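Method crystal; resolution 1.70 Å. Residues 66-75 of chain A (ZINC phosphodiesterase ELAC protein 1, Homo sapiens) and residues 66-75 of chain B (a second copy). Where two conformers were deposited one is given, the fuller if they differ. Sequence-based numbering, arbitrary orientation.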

# COMPACT_ATOMS: atom_id res chain seq x y z
N PHE A 66 3.96 -4.80 -5.72
CA PHE A 66 2.52 -4.98 -5.90
C PHE A 66 1.61 -4.53 -4.77
O PHE A 66 0.41 -4.45 -4.98
N PHE A 67 2.16 -4.19 -3.62
CA PHE A 67 1.30 -3.80 -2.49
C PHE A 67 0.50 -2.53 -2.79
O PHE A 67 -0.50 -2.27 -2.10
N GLY A 68 0.95 -1.71 -3.73
CA GLY A 68 0.21 -0.54 -4.18
C GLY A 68 -0.98 -0.78 -5.10
O GLY A 68 -1.74 0.14 -5.43
N LEU A 69 -1.12 -2.02 -5.56
CA LEU A 69 -2.14 -2.36 -6.57
C LEU A 69 -3.61 -2.20 -6.14
O LEU A 69 -4.40 -1.60 -6.83
N PRO A 70 -3.97 -2.68 -4.94
CA PRO A 70 -5.37 -2.51 -4.52
C PRO A 70 -5.78 -1.06 -4.43
O PRO A 70 -6.86 -0.66 -4.90
N GLY A 71 -4.90 -0.26 -3.82
CA GLY A 71 -5.12 1.17 -3.69
C GLY A 71 -5.26 1.85 -5.02
O GLY A 71 -6.15 2.67 -5.22
N LEU A 72 -4.35 1.52 -5.94
CA LEU A 72 -4.40 2.08 -7.29
C LEU A 72 -5.74 1.79 -7.98
O LEU A 72 -6.33 2.69 -8.57
N LEU A 73 -6.19 0.54 -7.95
CA LEU A 73 -7.46 0.17 -8.62
C LEU A 73 -8.62 0.93 -8.00
O LEU A 73 -9.47 1.47 -8.70
N CYS A 74 -8.63 1.00 -6.67
CA CYS A 74 -9.70 1.71 -5.95
C CYS A 74 -9.79 3.17 -6.38
O CYS A 74 -10.86 3.70 -6.64
N THR A 75 -8.64 3.81 -6.44
CA THR A 75 -8.57 5.23 -6.74
C THR A 75 -8.93 5.50 -8.21
O THR A 75 -9.68 6.43 -8.51
N PHE B 66 -6.28 0.60 5.94
CA PHE B 66 -5.46 -0.59 6.20
C PHE B 66 -4.55 -1.07 5.08
O PHE B 66 -3.74 -1.93 5.33
N PHE B 67 -4.69 -0.52 3.89
CA PHE B 67 -3.88 -1.05 2.75
C PHE B 67 -2.39 -0.82 2.96
O PHE B 67 -1.59 -1.52 2.30
N GLY B 68 -2.01 0.15 3.82
CA GLY B 68 -0.60 0.34 4.18
C GLY B 68 -0.02 -0.65 5.17
O GLY B 68 1.20 -0.65 5.44
N LEU B 69 -0.86 -1.48 5.73
CA LEU B 69 -0.42 -2.41 6.78
C LEU B 69 0.62 -3.48 6.41
O LEU B 69 1.63 -3.64 7.10
N PRO B 70 0.42 -4.17 5.28
CA PRO B 70 1.43 -5.17 4.90
C PRO B 70 2.80 -4.53 4.69
O PRO B 70 3.82 -5.06 5.16
N GLY B 71 2.81 -3.40 3.97
CA GLY B 71 4.04 -2.65 3.72
C GLY B 71 4.71 -2.23 4.97
O GLY B 71 5.90 -2.42 5.12
N LEU B 72 3.92 -1.70 5.93
CA LEU B 72 4.45 -1.26 7.21
C LEU B 72 5.12 -2.41 7.97
O LEU B 72 6.24 -2.27 8.46
N LEU B 73 4.44 -3.55 8.09
CA LEU B 73 5.04 -4.69 8.79
C LEU B 73 6.34 -5.15 8.13
O LEU B 73 7.34 -5.44 8.79
N CYS B 74 6.31 -5.22 6.80
CA CYS B 74 7.49 -5.70 6.06
C CYS B 74 8.70 -4.83 6.33
O CYS B 74 9.81 -5.30 6.54
N THR B 75 8.47 -3.53 6.28
CA THR B 75 9.54 -2.55 6.41
C THR B 75 10.08 -2.55 7.85
O THR B 75 11.29 -2.53 8.05

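The contact between the two stretches is built around a reciprocal pair of phenylalanines, Phe67(A) and Phe67(B), each of which points toward the other stretch and reaches the opposing helix. Both adopt the m rotamer (chi1 -79°), with chi2 of -9° in chain A and -12° in chain B. Pro70(B) covers one face of the Phe67(A) ring: its CB lies 3.9 Å from the ring centroid and 3.7 Å from Phe67(A) CE2, a CH-pi contact that Pro70(A) repeats over Phe67(B). Both prolines are C-gamma exo.

Next to each proline the backbone itself lines the pocket. Gly71(B) N approaches Phe67(A) CD2 to 3.7 Å, and Gly71(A) N lies equally near Phe67(B) CD2, so that each ring packs against the main chain of the other stretch as well as against its side chains.

Cys74(A) and Cys74(B), also m (chi1 -73°), lie at the ring edges: Cys74(B) SG is 3.8 Å from Phe67(A) CE2, and Cys74(A) SG is 3.9 Å from Phe67(B) CE2, both near the ring plane. Phe66(A), Phe66(B), Leu69(A), Leu69(B), Leu72(A), Leu72(B), Leu73(A), Leu73(B), Thr75(A) and Thr75(B) remain out of reach.

No direct hydrogen bond crosses the contact. Its polar link is water 1, which donates to Phe67(A) O and Phe67(B) O, each 3.0 Å from the water O, and so bridges the two turns.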

# COMPACT_ATOMS: atom_id res chain seq x y z
CB PHE A 66 2.14 -6.42 -6.29
CG PHE A 66 2.09 -7.39 -5.17
CD1 PHE A 66 3.24 -7.96 -4.69
CD2 PHE A 66 0.86 -7.79 -4.61
CE1 PHE A 66 3.20 -8.88 -3.62
CE2 PHE A 66 0.83 -8.73 -3.58
CZ PHE A 66 2.01 -9.28 -3.10
CB PHE A 67 2.08 -3.61 -1.18
CG PHE A 67 2.45 -4.86 -0.46
CD1 PHE A 67 1.98 -6.12 -0.81
CD2 PHE A 67 3.34 -4.78 0.59
CE1 PHE A 67 2.38 -7.24 -0.10
CE2 PHE A 67 3.74 -5.91 1.30
CZ PHE A 67 3.27 -7.13 0.94
CB LEU A 69 -1.83 -3.73 -7.22
CG LEU A 69 -2.67 -4.07 -8.45
CD1 LEU A 69 -2.57 -2.97 -9.52
CD2 LEU A 69 -2.08 -5.38 -9.01
CB PRO A 70 -5.40 -3.19 -3.15
CG PRO A 70 -4.37 -4.22 -3.23
CD PRO A 70 -3.25 -3.59 -4.03
CB LEU A 72 -3.24 1.59 -8.11
CG LEU A 72 -3.19 2.10 -9.56
CD1 LEU A 72 -3.06 3.63 -9.63
CD2 LEU A 72 -2.05 1.41 -10.31
CB LEU A 73 -7.72 -1.34 -8.53
CG LEU A 73 -6.67 -2.22 -9.25
CD1 LEU A 73 -6.90 -3.70 -9.03
CD2 LEU A 73 -6.54 -1.87 -10.76
CB CYS A 74 -9.51 1.63 -4.43
SG CYS A 74 -9.85 0.08 -3.75
CB THR A 75 -7.20 5.81 -6.24
OG1 THR A 75 -7.13 5.63 -4.81
CG2 THR A 75 -7.06 7.28 -6.58
CB PHE B 66 -6.30 -1.77 6.73
CG PHE B 66 -7.05 -2.52 5.70
CD1 PHE B 66 -8.28 -2.06 5.24
CD2 PHE B 66 -6.58 -3.76 5.22
CE1 PHE B 66 -8.96 -2.75 4.27
CE2 PHE B 66 -7.30 -4.49 4.25
CZ PHE B 66 -8.50 -3.98 3.79
CB PHE B 67 -4.30 -0.44 1.41
CG PHE B 67 -5.54 -1.00 0.79
CD1 PHE B 67 -6.16 -2.17 1.23
CD2 PHE B 67 -6.11 -0.32 -0.29
CE1 PHE B 67 -7.30 -2.65 0.59
CE2 PHE B 67 -7.26 -0.81 -0.93
CZ PHE B 67 -7.85 -1.95 -0.49
CB LEU B 69 -1.65 -2.99 7.55
CG LEU B 69 -1.28 -3.72 8.83
CD1 LEU B 69 -0.45 -2.94 9.79
CD2 LEU B 69 -2.66 -4.12 9.46
CB PRO B 70 0.86 -5.75 3.61
CG PRO B 70 -0.58 -5.61 3.75
CD PRO B 70 -0.76 -4.26 4.42
CB LEU B 72 3.39 -0.60 8.06
CG LEU B 72 3.91 -0.08 9.41
CD1 LEU B 72 5.03 0.98 9.26
CD2 LEU B 72 2.76 0.42 10.28
CB LEU B 73 4.05 -5.86 8.86
CG LEU B 73 2.73 -5.61 9.66
CD1 LEU B 73 1.84 -6.78 9.59
CD2 LEU B 73 3.00 -5.28 11.11
CB CYS B 74 7.20 -5.74 4.54
SG CYS B 74 6.19 -6.98 4.05
CB THR B 75 9.05 -1.17 5.88
OG1 THR B 75 8.78 -1.34 4.47
CG2 THR B 75 10.08 -0.06 6.12
O HOH W 1 -1.85 -3.62 0.19